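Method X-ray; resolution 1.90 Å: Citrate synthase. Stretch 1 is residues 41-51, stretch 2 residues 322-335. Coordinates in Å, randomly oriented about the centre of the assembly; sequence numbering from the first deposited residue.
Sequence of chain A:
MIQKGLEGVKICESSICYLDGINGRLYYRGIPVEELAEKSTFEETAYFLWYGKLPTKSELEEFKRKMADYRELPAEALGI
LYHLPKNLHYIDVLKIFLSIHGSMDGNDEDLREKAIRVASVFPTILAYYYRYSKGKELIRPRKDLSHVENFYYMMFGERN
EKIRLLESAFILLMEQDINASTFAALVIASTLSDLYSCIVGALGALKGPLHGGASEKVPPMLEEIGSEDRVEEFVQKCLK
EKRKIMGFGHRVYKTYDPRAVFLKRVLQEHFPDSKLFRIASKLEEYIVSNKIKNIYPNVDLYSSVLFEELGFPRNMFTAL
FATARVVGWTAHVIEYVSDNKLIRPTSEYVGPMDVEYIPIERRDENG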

# COMPACT_ATOMS: atom_id res chain seq x y z
N THR A 41 -0.93 27.25 11.02
CA THR A 41 0.25 27.01 10.19
C THR A 41 0.39 25.50 10.07
O THR A 41 -0.27 24.75 10.80
N PHE A 42 1.26 25.05 9.17
CA PHE A 42 1.46 23.62 8.99
C PHE A 42 1.85 22.95 10.31
O PHE A 42 1.21 21.99 10.73
N GLU A 43 2.90 23.47 10.94
CA GLU A 43 3.37 22.89 12.19
C GLU A 43 2.35 22.93 13.33
O GLU A 43 2.23 21.96 14.08
N GLU A 44 1.62 24.03 13.46
CA GLU A 44 0.62 24.12 14.53
C GLU A 44 -0.54 23.14 14.35
O GLU A 44 -0.97 22.50 15.31
N THR A 45 -1.05 23.02 13.13
CA THR A 45 -2.15 22.10 12.89
C THR A 45 -1.68 20.65 12.97
O THR A 45 -2.41 19.78 13.45
N ALA A 46 -0.46 20.39 12.51
CA ALA A 46 0.08 19.03 12.56
C ALA A 46 0.25 18.64 14.03
O ALA A 46 -0.04 17.51 14.42
N TYR A 47 0.71 19.59 14.83
CA TYR A 47 0.89 19.35 16.26
C TYR A 47 -0.47 18.98 16.85
O TYR A 47 -0.59 18.01 17.60
N PHE A 48 -1.48 19.76 16.49
CA PHE A 48 -2.84 19.55 16.97
C PHE A 48 -3.37 18.17 16.58
O PHE A 48 -4.00 17.49 17.39
N LEU A 49 -3.11 17.76 15.35
CA LEU A 49 -3.58 16.45 14.89
C LEU A 49 -2.89 15.29 15.61
O LEU A 49 -3.53 14.32 15.99
N TRP A 50 -1.57 15.41 15.81
CA TRP A 50 -0.81 14.35 16.48
C TRP A 50 -0.93 14.32 18.00
O TRP A 50 -0.98 13.24 18.59
N TYR A 51 -0.96 15.49 18.64
CA TYR A 51 -1.02 15.55 20.10
C TYR A 51 -2.39 15.75 20.73
O TYR A 51 -2.55 15.53 21.92
N ALA A 322 0.05 14.70 -0.69
CA ALA A 322 0.66 13.77 0.26
C ALA A 322 1.51 14.47 1.32
O ALA A 322 1.55 14.05 2.48
N THR A 323 2.20 15.53 0.92
CA THR A 323 3.05 16.29 1.83
C THR A 323 2.24 16.73 3.04
O THR A 323 2.76 16.82 4.16
N ALA A 324 0.96 16.98 2.82
CA ALA A 324 0.08 17.38 3.90
C ALA A 324 -0.63 16.16 4.51
O ALA A 324 -0.59 15.96 5.72
N ARG A 325 -1.25 15.35 3.66
CA ARG A 325 -2.04 14.21 4.14
C ARG A 325 -1.20 13.16 4.91
O ARG A 325 -1.72 12.35 5.67
N VAL A 326 0.12 13.17 4.77
CA VAL A 326 0.94 12.22 5.52
C VAL A 326 0.69 12.41 7.02
O VAL A 326 0.79 11.45 7.80
N VAL A 327 0.36 13.64 7.41
CA VAL A 327 0.06 13.94 8.81
C VAL A 327 -1.19 13.16 9.24
O VAL A 327 -1.21 12.51 10.29
N GLY A 328 -2.23 13.22 8.41
CA GLY A 328 -3.46 12.51 8.72
C GLY A 328 -3.27 11.00 8.67
O GLY A 328 -3.78 10.28 9.53
N TRP A 329 -2.55 10.53 7.66
CA TRP A 329 -2.30 9.09 7.52
C TRP A 329 -1.65 8.54 8.79
O TRP A 329 -2.13 7.56 9.36
N THR A 330 -0.57 9.17 9.22
CA THR A 330 0.16 8.72 10.40
C THR A 330 -0.66 8.85 11.69
O THR A 330 -0.58 7.99 12.56
N ALA A 331 -1.45 9.92 11.80
CA ALA A 331 -2.28 10.12 12.99
C ALA A 331 -3.24 8.93 13.12
O ALA A 331 -3.41 8.36 14.20
N HIS A 332 -3.85 8.54 12.00
CA HIS A 332 -4.76 7.41 11.98
C HIS A 332 -4.07 6.09 12.30
O HIS A 332 -4.58 5.30 13.10
N VAL A 333 -2.92 5.84 11.69
CA VAL A 333 -2.19 4.60 11.95
C VAL A 333 -1.92 4.48 13.45
O VAL A 333 -2.21 3.45 14.07
N ILE A 334 -1.39 5.55 14.04
CA ILE A 334 -1.07 5.59 15.47
C ILE A 334 -2.30 5.28 16.32
O ILE A 334 -2.25 4.45 17.23
N GLU A 335 -3.40 5.97 16.04
CA GLU A 335 -4.64 5.78 16.79
C GLU A 335 -5.15 4.35 16.64
O GLU A 335 -5.43 3.67 17.63

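Helix 42-51 and helix 322-335 run nearly parallel, with 13° between their N-to-C directions and a closest axis approach of 9.5 Å. The backbones draw together along the pair: the CA atoms of Phe42 and Ala324 are 8.2 Å apart, those of Ala46 and Val327 6.3 Å, and those of Trp50 and Ala331 5.7 Å. Phe42 packs at the wider end. Ala331 lies beside Trp50 at the closer one.

Ala322 lies out of reach of the first helix. Thr323 (chi1 m) points sideways and meets it through its backbone. Thr323 O lies 3.4 Å from Phe42 CZ, at the edge of the ring. Thr323 OG1 is hydrogen-bonded elsewhere in the structure. Phe42 is t, and although its CA-to-CB bond points sideways, the end of the ring comes nearer to the second helix. There it also covers Ala324, with Phe42 CE2 4.4 Å from Ala324 CB. Arg325 points away from the contact, and its guanidinium group is hydrogen-bonded elsewhere. Val326 (p) contributes almost nothing.

Val327 (t) is the central knob of the second helix. It sits among Phe42, Ala46, Leu49 and Trp50. Val327 CG2 is 4.1 Å from Phe42 CZ. Val327 CG1 is 3.7 Å from Leu49 CD1, and both methyls pack on Ala46 CB, CG1 at 4.0 Å and CG2 at 4.2 Å. Leu49 points toward the second helix with chi1 m and chi2 t. Val327 CG1 also lies over one face of Trp50, 4.2 Å from the centroid of the six-membered ring, in a CH-pi contact. Gly328 has no side chain, and Trp329 (m) points away.

Thr330 (p) points toward the first helix and supplies the polar link. Trp50 NE1 donates a hydrogen bond to Thr330 OG1 at 2.9 Å, with an angle of 149° at the hydrogen. The bond satisfies the indole nitrogen within a largely apolar contact. Thr330 OG1 also lies close to its own helix backbone, 2.9 Å from Val326 O and 3.0 Å from Val327 O.

Trp50 (m) is the answering knob, held among Val327, Thr330, Ala331 and Ile334. Its CA-to-CB bond points sideways, but the indole end comes nearer. Ala331 points toward the first helix, with its CB 4.1 Å from Trp50 CD1 and 4.3 Å from Leu49 O. His332 and Val333 are out of reach. Ile334 (chi1 m, chi2 t) makes the last contact, with its CD1 4.3 Å from Trp50 CD1. Glu335 does not take part.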

# COMPACT_ATOMS: atom_id res chain seq x y z
CB THR A 41 1.53 27.56 10.85
OG1 THR A 41 1.71 26.92 12.12
CG2 THR A 41 1.44 29.07 11.04
CB PHE A 42 2.56 23.37 7.95
CG PHE A 42 2.62 21.94 7.46
CD1 PHE A 42 3.17 20.94 8.25
CD2 PHE A 42 2.14 21.61 6.19
CE1 PHE A 42 3.25 19.62 7.79
CE2 PHE A 42 2.21 20.30 5.72
CZ PHE A 42 2.77 19.30 6.51
CB GLU A 43 4.66 23.58 12.65
CG GLU A 43 5.85 23.35 11.72
CD GLU A 43 6.08 24.50 10.77
OE1 GLU A 43 5.10 25.15 10.33
OE2 GLU A 43 7.26 24.76 10.44
CB GLU A 44 0.07 25.54 14.65
CG GLU A 44 -0.80 25.74 15.88
CD GLU A 44 -1.46 27.10 15.94
OE1 GLU A 44 -2.31 27.40 15.08
OE2 GLU A 44 -1.11 27.88 16.85
CB THR A 45 -2.83 22.38 11.54
OG1 THR A 45 -3.46 23.67 11.58
CG2 THR A 45 -3.90 21.31 11.26
CB ALA A 46 1.43 18.98 11.84
CB TYR A 47 1.41 20.62 16.94
CG TYR A 47 1.65 20.45 18.43
CD1 TYR A 47 0.59 20.48 19.33
CD2 TYR A 47 2.94 20.27 18.92
CE1 TYR A 47 0.81 20.31 20.70
CE2 TYR A 47 3.17 20.10 20.29
CZ TYR A 47 2.10 20.13 21.17
OH TYR A 47 2.33 19.98 22.52
CB PHE A 48 -3.75 20.65 16.42
CG PHE A 48 -5.17 20.56 16.89
CD1 PHE A 48 -5.46 20.32 18.23
CD2 PHE A 48 -6.22 20.74 16.00
CE1 PHE A 48 -6.78 20.26 18.68
CE2 PHE A 48 -7.55 20.68 16.43
CZ PHE A 48 -7.83 20.44 17.77
CB LEU A 49 -3.38 16.32 13.37
CG LEU A 49 -4.37 17.12 12.52
CD1 LEU A 49 -3.97 17.08 11.05
CD2 LEU A 49 -5.77 16.55 12.72
CB TRP A 50 0.68 14.46 16.13
CG TRP A 50 1.05 13.90 14.78
CD1 TRP A 50 0.62 12.73 14.23
CD2 TRP A 50 1.96 14.47 13.84
NE1 TRP A 50 1.21 12.53 13.00
CE2 TRP A 50 2.04 13.59 12.73
CE3 TRP A 50 2.73 15.65 13.82
CZ2 TRP A 50 2.84 13.84 11.62
CZ3 TRP A 50 3.53 15.90 12.71
CH2 TRP A 50 3.58 15.00 11.62
CB TYR A 51 -0.05 16.63 20.59
CG TYR A 51 1.39 16.25 20.37
CD1 TYR A 51 2.04 15.37 21.23
CD2 TYR A 51 2.11 16.75 19.28
CE1 TYR A 51 3.36 14.98 21.01
CE2 TYR A 51 3.42 16.38 19.05
CZ TYR A 51 4.05 15.49 19.92
OH TYR A 51 5.35 15.12 19.69
CB ALA A 322 1.52 12.75 -0.49
CB THR A 323 3.64 17.53 1.11
OG1 THR A 323 4.52 17.08 0.06
CG2 THR A 323 4.42 18.41 2.07
CB ALA A 324 -0.96 18.37 3.39
CB ARG A 325 -2.72 13.55 2.94
CG ARG A 325 -3.61 12.38 3.34
CD ARG A 325 -4.62 12.77 4.43
NE ARG A 325 -5.49 13.85 3.96
CZ ARG A 325 -6.52 13.51 3.16
NH1 ARG A 325 -6.71 12.24 2.83
NH2 ARG A 325 -7.35 14.45 2.71
CB VAL A 326 2.46 12.39 5.19
CG1 VAL A 326 2.95 13.74 5.65
CG2 VAL A 326 3.26 11.26 5.84
CB VAL A 327 -0.21 15.46 9.02
CG1 VAL A 327 -0.57 15.74 10.47
CG2 VAL A 327 1.02 16.26 8.61
CB TRP A 329 -1.36 8.81 6.34
CG TRP A 329 -1.94 9.02 4.96
CD1 TRP A 329 -3.26 8.97 4.60
CD2 TRP A 329 -1.20 9.25 3.75
NE1 TRP A 329 -3.39 9.15 3.24
CE2 TRP A 329 -2.14 9.33 2.70
CE3 TRP A 329 0.16 9.41 3.46
CZ2 TRP A 329 -1.76 9.54 1.37
CZ3 TRP A 329 0.54 9.62 2.14
CH2 TRP A 329 -0.41 9.69 1.11
CB THR A 330 1.51 9.47 10.56
OG1 THR A 330 1.29 10.88 10.60
CG2 THR A 330 2.43 9.15 9.39
CB ALA A 331 -3.07 11.42 12.86
CB HIS A 332 -5.47 7.32 10.63
CG HIS A 332 -6.71 8.15 10.55
ND1 HIS A 332 -7.90 7.75 11.11
CD2 HIS A 332 -6.93 9.38 10.02
CE1 HIS A 332 -8.80 8.70 10.93
NE2 HIS A 332 -8.24 9.70 10.28
CB VAL A 333 -0.84 4.56 11.18
CG1 VAL A 333 0.02 3.40 11.67
CG2 VAL A 333 -1.11 4.41 9.68
CB ILE A 334 -0.52 6.97 15.88
CG1 ILE A 334 0.84 7.21 15.23
CG2 ILE A 334 -0.41 7.05 17.40
CD1 ILE A 334 1.30 8.64 15.27
CB GLU A 335 -5.72 6.74 16.28
CG GLU A 335 -7.04 6.66 17.05
CD GLU A 335 -8.10 7.58 16.47
OE1 GLU A 335 -8.51 7.36 15.31
OE2 GLU A 335 -8.53 8.53 17.18